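Long-range contact in redox-sensing transcriptional repressor Rex (Thermus thermophilus, PDB 2DT5), which probably represses transcription in response to the cellular NADH/NAD(+) redox state, as a homodimeric Rex-family DNA-binding protein: residues 81-95 / 138-150. The protein carries 1 engineered substitution. Sequence-based numbering, arbitrary orientation.
Sequences WGLCIVGMGRLGSAL and PGRIEIALLTVPR. With NAD (nicotinamide-adenine-dinucleotide), chain L.
Parallel strands 81-86 and 143-146 lie side by side in the Rossmann-fold sheet, and the NAD diphosphate sits where both end. The backbone ladder runs from I143 N on G82 O to T147 N on V86 O. At its start, G82 N donates to E142 OE1 (2.8 Å, N-H...O angle 166°), and E142 CB meets the W81 ring at its edge. L83 CD2 lies tight against I143 CB (3.5 Å).

T147 packs against the glycine-rich turn G87-G89 and the helix after it. A chi1 of 48° places T147 OG1 between the backbone N and the carbonyl carbon, and there it donates to G87 O (2.7 Å). Its CG2 then packs on L91 CD2 and L95 CD1, each 3.6 Å away. Water 1 accepts from G92 N. V148 O accepts from the ribose hydroxyl O3D of NAD.

The helix starts after G89. L91 N donates to NAD O2N (2.7 Å). R90 N and NE both hydrogen-bond to NAD O1A, and R90 NH2 bonds weakly to NAD O1N. R90 NH2 also pairs with D97 of the second subunit. A leucine in place of R90 would probably leave the diphosphate charge less balanced and D97 without this mate. Amides at a helix start plus one arginine thus probably offset the diphosphate charge.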
loop_
_atom_site.group_PDB
_atom_site.type_symbol
_atom_site.label_atom_id
_atom_site.label_comp_id
_atom_site.label_asym_id
_atom_site.label_seq_id
_atom_site.Cartn_x
_atom_site.Cartn_y
_atom_site.Cartn_z
ATOM N N TRP B 81 -4.534 -1.132 20.308
ATOM C CA TRP B 81 -4.299 0.297 20.122
ATOM C C TRP B 81 -5.581 1.096 19.911
ATOM O O TRP B 81 -6.507 0.640 19.243
ATOM C CB TRP B 81 -3.397 0.548 18.916
ATOM C CG TRP B 81 -2.035 -0.057 19.007
ATOM C CD1 TRP B 81 -1.656 -1.308 18.596
ATOM C CD2 TRP B 81 -0.843 0.592 19.473
ATOM N NE1 TRP B 81 -0.293 -1.473 18.774
ATOM C CE2 TRP B 81 0.225 -0.326 19.315
ATOM C CE3 TRP B 81 -0.576 1.855 20.024
ATOM C CZ2 TRP B 81 1.542 -0.008 19.661
ATOM C CZ3 TRP B 81 0.742 2.169 20.374
ATOM C CH2 TRP B 81 1.782 1.231 20.194
ATOM N N GLY B 82 -5.628 2.296 20.475
ATOM C CA GLY B 82 -6.798 3.140 20.300
ATOM C C GLY B 82 -6.580 4.059 19.106
ATOM O O GLY B 82 -5.558 4.751 19.031
ATOM N N LEU B 83 -7.515 4.063 18.159
ATOM C CA LEU B 83 -7.371 4.919 16.984
ATOM C C LEU B 83 -8.490 5.949 16.873
ATOM O O LEU B 83 -9.509 5.871 17.561
ATOM C CB LEU B 83 -7.385 4.124 15.647
ATOM C CG LEU B 83 -6.700 2.766 15.472
ATOM C CD1 LEU B 83 -6.740 2.372 14.003
ATOM C CD2 LEU B 83 -5.279 2.795 15.984
ATOM N N CYS B 84 -8.308 6.910 16.012
ATOM C CA CYS B 84 -9.327 7.897 15.743
ATOM C C CYS B 84 -9.187 8.278 14.288
ATOM O O CYS B 84 -8.147 8.067 13.660
ATOM C CB CYS B 84 -9.171 9.120 16.643
ATOM S SG CYS B 84 -7.724 10.160 16.257
ATOM N N ILE B 85 -10.243 8.858 13.744
ATOM C CA ILE B 85 -10.211 9.313 12.375
ATOM C C ILE B 85 -10.431 10.813 12.471
ATOM O O ILE B 85 -11.351 11.271 13.173
ATOM C CB ILE B 85 -11.342 8.678 11.543
ATOM C CG1 ILE B 85 -11.133 7.154 11.437
ATOM C CG2 ILE B 85 -11.364 9.312 10.171
ATOM C CD1 ILE B 85 -12.325 6.378 10.847
ATOM N N VAL B 86 -9.576 11.581 11.807
ATOM C CA VAL B 86 -9.722 13.025 11.796
ATOM C C VAL B 86 -10.046 13.414 10.357
ATOM O O VAL B 86 -9.209 13.305 9.473
ATOM C CB VAL B 86 -8.427 13.727 12.263
ATOM C CG1 VAL B 86 -8.523 15.249 12.004
ATOM C CG2 VAL B 86 -8.215 13.456 13.763
ATOM N N GLY B 87 -11.274 13.865 10.130
ATOM C CA GLY B 87 -11.688 14.221 8.789
ATOM C C GLY B 87 -12.685 13.154 8.369
ATOM O O GLY B 87 -12.342 12.201 7.674
ATOM N N MET B 88 -13.920 13.308 8.829
ATOM C CA MET B 88 -14.977 12.363 8.533
ATOM C C MET B 88 -15.754 12.683 7.262
ATOM O O MET B 88 -16.976 12.804 7.278
ATOM C CB MET B 88 -15.929 12.267 9.715
ATOM C CG MET B 88 -15.285 11.644 10.960
ATOM S SD MET B 88 -14.869 9.936 10.666
ATOM C CE MET B 88 -16.467 9.193 10.639
ATOM N N GLY B 89 -15.020 12.814 6.164
ATOM C CA GLY B 89 -15.636 13.058 4.884
ATOM C C GLY B 89 -15.881 11.701 4.247
ATOM O O GLY B 89 -16.156 10.719 4.941
ATOM N N ARG B 90 -15.768 11.635 2.929
ATOM C CA ARG B 90 -15.978 10.386 2.222
ATOM C C ARG B 90 -14.984 9.289 2.629
ATOM O O ARG B 90 -15.399 8.217 3.073
ATOM C CB ARG B 90 -15.944 10.649 0.717
ATOM C CG ARG B 90 -17.131 11.531 0.283
ATOM C CD ARG B 90 -16.998 12.012 -1.156
ATOM N NE ARG B 90 -15.780 12.786 -1.369
ATOM C CZ ARG B 90 -15.343 13.160 -2.566
ATOM N NH1 ARG B 90 -16.042 12.834 -3.643
ATOM N NH2 ARG B 90 -14.192 13.808 -2.693
ATOM N N LEU B 91 -13.684 9.542 2.495
ATOM C CA LEU B 91 -12.696 8.533 2.873
ATOM C C LEU B 91 -12.799 8.209 4.367
ATOM O O LEU B 91 -12.822 7.041 4.762
ATOM C CB LEU B 91 -11.279 9.012 2.545
ATOM C CG LEU B 91 -10.138 8.083 2.990
ATOM C CD1 LEU B 91 -10.348 6.686 2.410
ATOM C CD2 LEU B 91 -8.783 8.661 2.524
ATOM N N GLY B 92 -12.889 9.246 5.192
ATOM C CA GLY B 92 -12.979 9.033 6.623
ATOM C C GLY B 92 -14.157 8.163 7.044
ATOM O O GLY B 92 -14.015 7.306 7.920
ATOM N N SER B 93 -15.314 8.374 6.424
ATOM C CA SER B 93 -16.512 7.606 6.764
ATOM C C SER B 93 -16.407 6.160 6.281
ATOM O O SER B 93 -16.917 5.242 6.925
ATOM C CB SER B 93 -17.759 8.277 6.177
ATOM O OG SER B 93 -17.928 9.579 6.730
ATOM N N ALA B 94 -15.763 5.966 5.140
ATOM C CA ALA B 94 -15.561 4.626 4.594
ATOM C C ALA B 94 -14.671 3.860 5.592
ATOM O O ALA B 94 -14.942 2.710 5.925
ATOM C CB ALA B 94 -14.873 4.714 3.218
ATOM N N LEU B 95 -13.623 4.522 6.076
ATOM C CA LEU B 95 -12.703 3.930 7.044
ATOM C C LEU B 95 -13.370 3.557 8.368
ATOM O O LEU B 95 -13.030 2.538 8.947
ATOM C CB LEU B 95 -11.533 4.876 7.316
ATOM C CG LEU B 95 -10.575 5.071 6.132
ATOM C CD1 LEU B 95 -9.485 6.066 6.505
ATOM C CD2 LEU B 95 -9.947 3.740 5.762
ATOM N N PRO B 138 -5.321 11.841 25.134
ATOM C CA PRO B 138 -4.533 11.359 26.275
ATOM C C PRO B 138 -5.008 10.068 26.933
ATOM O O PRO B 138 -6.137 9.971 27.416
ATOM C CB PRO B 138 -4.557 12.548 27.227
ATOM C CG PRO B 138 -4.497 13.710 26.267
ATOM C CD PRO B 138 -5.531 13.301 25.228
ATOM N N GLY B 139 -4.128 9.073 26.932
ATOM C CA GLY B 139 -4.444 7.799 27.537
ATOM C C GLY B 139 -5.482 6.931 26.847
ATOM O O GLY B 139 -5.727 5.812 27.284
ATOM N N ARG B 140 -6.093 7.411 25.771
ATOM C CA ARG B 140 -7.112 6.606 25.101
ATOM C C ARG B 140 -6.891 6.365 23.613
ATOM O O ARG B 140 -7.314 5.340 23.088
ATOM C CB ARG B 140 -8.486 7.240 25.294
ATOM C CG ARG B 140 -9.061 7.070 26.693
ATOM C CD ARG B 140 -10.200 8.049 26.948
ATOM N NE ARG B 140 -10.532 8.831 25.758
ATOM C CZ ARG B 140 -11.296 8.407 24.756
ATOM N NH1 ARG B 140 -11.834 7.193 24.783
ATOM N NH2 ARG B 140 -11.503 9.199 23.713
ATOM N N ILE B 141 -6.232 7.306 22.942
ATOM C CA ILE B 141 -5.994 7.202 21.517
ATOM C C ILE B 141 -4.538 7.475 21.162
ATOM O O ILE B 141 -4.040 8.582 21.378
ATOM C CB ILE B 141 -6.882 8.197 20.775
ATOM C CG1 ILE B 141 -8.350 7.870 21.071
ATOM C CG2 ILE B 141 -6.566 8.161 19.278
ATOM C CD1 ILE B 141 -9.334 8.908 20.576
ATOM N N GLU B 142 -3.864 6.476 20.600
ATOM C CA GLU B 142 -2.462 6.625 20.248
ATOM C C GLU B 142 -2.201 6.906 18.769
ATOM O O GLU B 142 -1.237 7.598 18.431
ATOM C CB GLU B 142 -1.670 5.368 20.639
ATOM C CG GLU B 142 -1.637 5.019 22.123
ATOM C CD GLU B 142 -2.928 4.386 22.630
ATOM O OE1 GLU B 142 -3.572 3.632 21.872
ATOM O OE2 GLU B 142 -3.290 4.624 23.803
ATOM N N ILE B 143 -3.057 6.377 17.897
ATOM C CA ILE B 143 -2.885 6.530 16.450
ATOM C C ILE B 143 -4.040 7.278 15.765
ATOM O O ILE B 143 -5.206 6.996 16.018
ATOM C CB ILE B 143 -2.731 5.124 15.800
ATOM C CG1 ILE B 143 -1.449 4.467 16.331
ATOM C CG2 ILE B 143 -2.756 5.220 14.271
ATOM C CD1 ILE B 143 -1.193 3.049 15.818
ATOM N N ALA B 144 -3.713 8.222 14.891
ATOM C CA ALA B 144 -4.759 8.962 14.203
ATOM C C ALA B 144 -4.706 8.726 12.703
ATOM O O ALA B 144 -3.633 8.752 12.111
ATOM C CB ALA B 144 -4.633 10.469 14.498
ATOM N N LEU B 145 -5.867 8.486 12.097
ATOM C CA LEU B 145 -5.970 8.302 10.643
ATOM C C LEU B 145 -6.356 9.689 10.105
ATOM O O LEU B 145 -7.469 10.182 10.348
ATOM C CB LEU B 145 -7.049 7.249 10.298
ATOM C CG LEU B 145 -6.603 5.772 10.330
ATOM C CD1 LEU B 145 -5.949 5.454 11.652
ATOM C CD2 LEU B 145 -7.807 4.843 10.097
ATOM N N LEU B 146 -5.422 10.322 9.404
ATOM C CA LEU B 146 -5.640 11.658 8.887
ATOM C C LEU B 146 -6.213 11.644 7.487
ATOM O O LEU B 146 -5.513 11.360 6.531
ATOM C CB LEU B 146 -4.332 12.457 8.890
ATOM C CG LEU B 146 -4.503 13.973 8.672
ATOM C CD1 LEU B 146 -5.542 14.530 9.661
ATOM C CD2 LEU B 146 -3.163 14.674 8.853
ATOM N N THR B 147 -7.488 11.996 7.379
ATOM C CA THR B 147 -8.182 12.014 6.104
ATOM C C THR B 147 -8.864 13.369 5.842
ATOM O O THR B 147 -10.052 13.423 5.525
ATOM C CB THR B 147 -9.231 10.873 6.069
ATOM O OG1 THR B 147 -10.000 10.908 7.279
ATOM C CG2 THR B 147 -8.525 9.503 6.001
ATOM N N VAL B 148 -8.117 14.460 6.017
ATOM C CA VAL B 148 -8.642 15.795 5.734
ATOM C C VAL B 148 -8.023 16.204 4.402
ATOM O O VAL B 148 -7.038 15.601 3.965
ATOM C CB VAL B 148 -8.229 16.841 6.826
ATOM C CG1 VAL B 148 -8.719 16.395 8.191
ATOM C CG2 VAL B 148 -6.716 17.027 6.844
ATOM N N PRO B 149 -8.595 17.214 3.722
ATOM C CA PRO B 149 -8.015 17.638 2.441
ATOM C C PRO B 149 -6.546 18.052 2.640
ATOM O O PRO B 149 -6.138 18.392 3.753
ATOM C CB PRO B 149 -8.885 18.834 2.041
ATOM C CG PRO B 149 -10.191 18.545 2.685
ATOM C CD PRO B 149 -9.787 18.012 4.047
ATOM N N ARG B 150 -5.767 18.018 1.564
ATOM C CA ARG B 150 -4.352 18.389 1.604
ATOM C C ARG B 150 -4.098 19.722 2.302
ATOM O O ARG B 150 -3.255 19.838 3.207
ATOM C CB ARG B 150 -3.797 18.474 0.179
ATOM C CG ARG B 150 -2.365 18.967 0.114
ATOM C CD ARG B 150 -1.749 18.732 -1.251
ATOM N NE ARG B 150 -0.289 18.802 -1.184
ATOM C CZ ARG B 150 0.532 18.383 -2.146
ATOM N NH1 ARG B 150 0.042 17.860 -3.265
ATOM N NH2 ARG B 150 1.847 18.478 -1.984
HETATM P PA NAD L . -13.781 15.164 1.708
HETATM O O1A NAD L . -14.942 14.299 1.335
HETATM O O2A NAD L . -13.718 16.573 1.206
HETATM O O5B NAD L . -13.727 15.121 3.266
HETATM C C5B NAD L . -12.744 15.852 4.041
HETATM C C4B NAD L . -13.344 16.036 5.412
HETATM O O4B NAD L . -12.304 16.747 6.161
HETATM C C3B NAD L . -14.595 16.994 5.514
HETATM O O3B NAD L . -15.688 16.290 6.182
HETATM C C2B NAD L . -14.116 18.205 6.312
HETATM O O2B NAD L . -15.047 18.873 7.075
HETATM C C1B NAD L . -12.978 17.555 7.093
HETATM N N9A NAD L . -11.990 18.488 7.567
HETATM C C8A NAD L . -11.346 19.593 6.991
HETATM N N7A NAD L . -10.481 20.169 7.806
HETATM C C5A NAD L . -10.504 19.484 8.968
HETATM C C6A NAD L . -9.778 19.629 10.239
HETATM N N6A NAD L . -8.891 20.577 10.443
HETATM N N1A NAD L . -10.105 18.681 11.212
HETATM C C2A NAD L . -11.005 17.685 11.069
HETATM N N3A NAD L . -11.721 17.508 9.877
HETATM C C4A NAD L . -11.443 18.431 8.856
HETATM O O3 NAD L . -12.425 14.445 1.247
HETATM P PN NAD L . -12.099 12.882 0.837
HETATM O O1N NAD L . -12.438 12.674 -0.583
HETATM O O2N NAD L . -12.756 12.040 1.881
HETATM O O5D NAD L . -10.488 12.891 0.963
HETATM C C5D NAD L . -9.853 13.070 2.264
HETATM C C4D NAD L . -8.380 13.036 2.099
HETATM O O4D NAD L . -7.983 11.692 1.545
HETATM C C3D NAD L . -7.803 14.075 1.046
HETATM O O3D NAD L . -6.545 14.607 1.513
HETATM C C2D NAD L . -7.592 13.206 -0.180
HETATM O O2D NAD L . -6.741 13.749 -1.134
HETATM C C1D NAD L . -7.056 11.889 0.488
HETATM N N1N NAD L . -7.015 10.777 -0.496
HETATM C C2N NAD L . -5.977 9.828 -0.282
HETATM C C3N NAD L . -5.984 8.618 -0.821
HETATM C C7N NAD L . -4.832 7.689 -0.586
HETATM O O7N NAD L . -4.748 6.667 -1.302
HETATM N N7N NAD L . -3.913 8.014 0.342
HETATM C C4N NAD L . -7.141 8.154 -1.701
HETATM C C5N NAD L . -8.413 8.830 -1.222
HETATM C C6N NAD L . -8.297 10.216 -0.960
HETATM O O HOH W 1 -12.491 12.032 4.608
#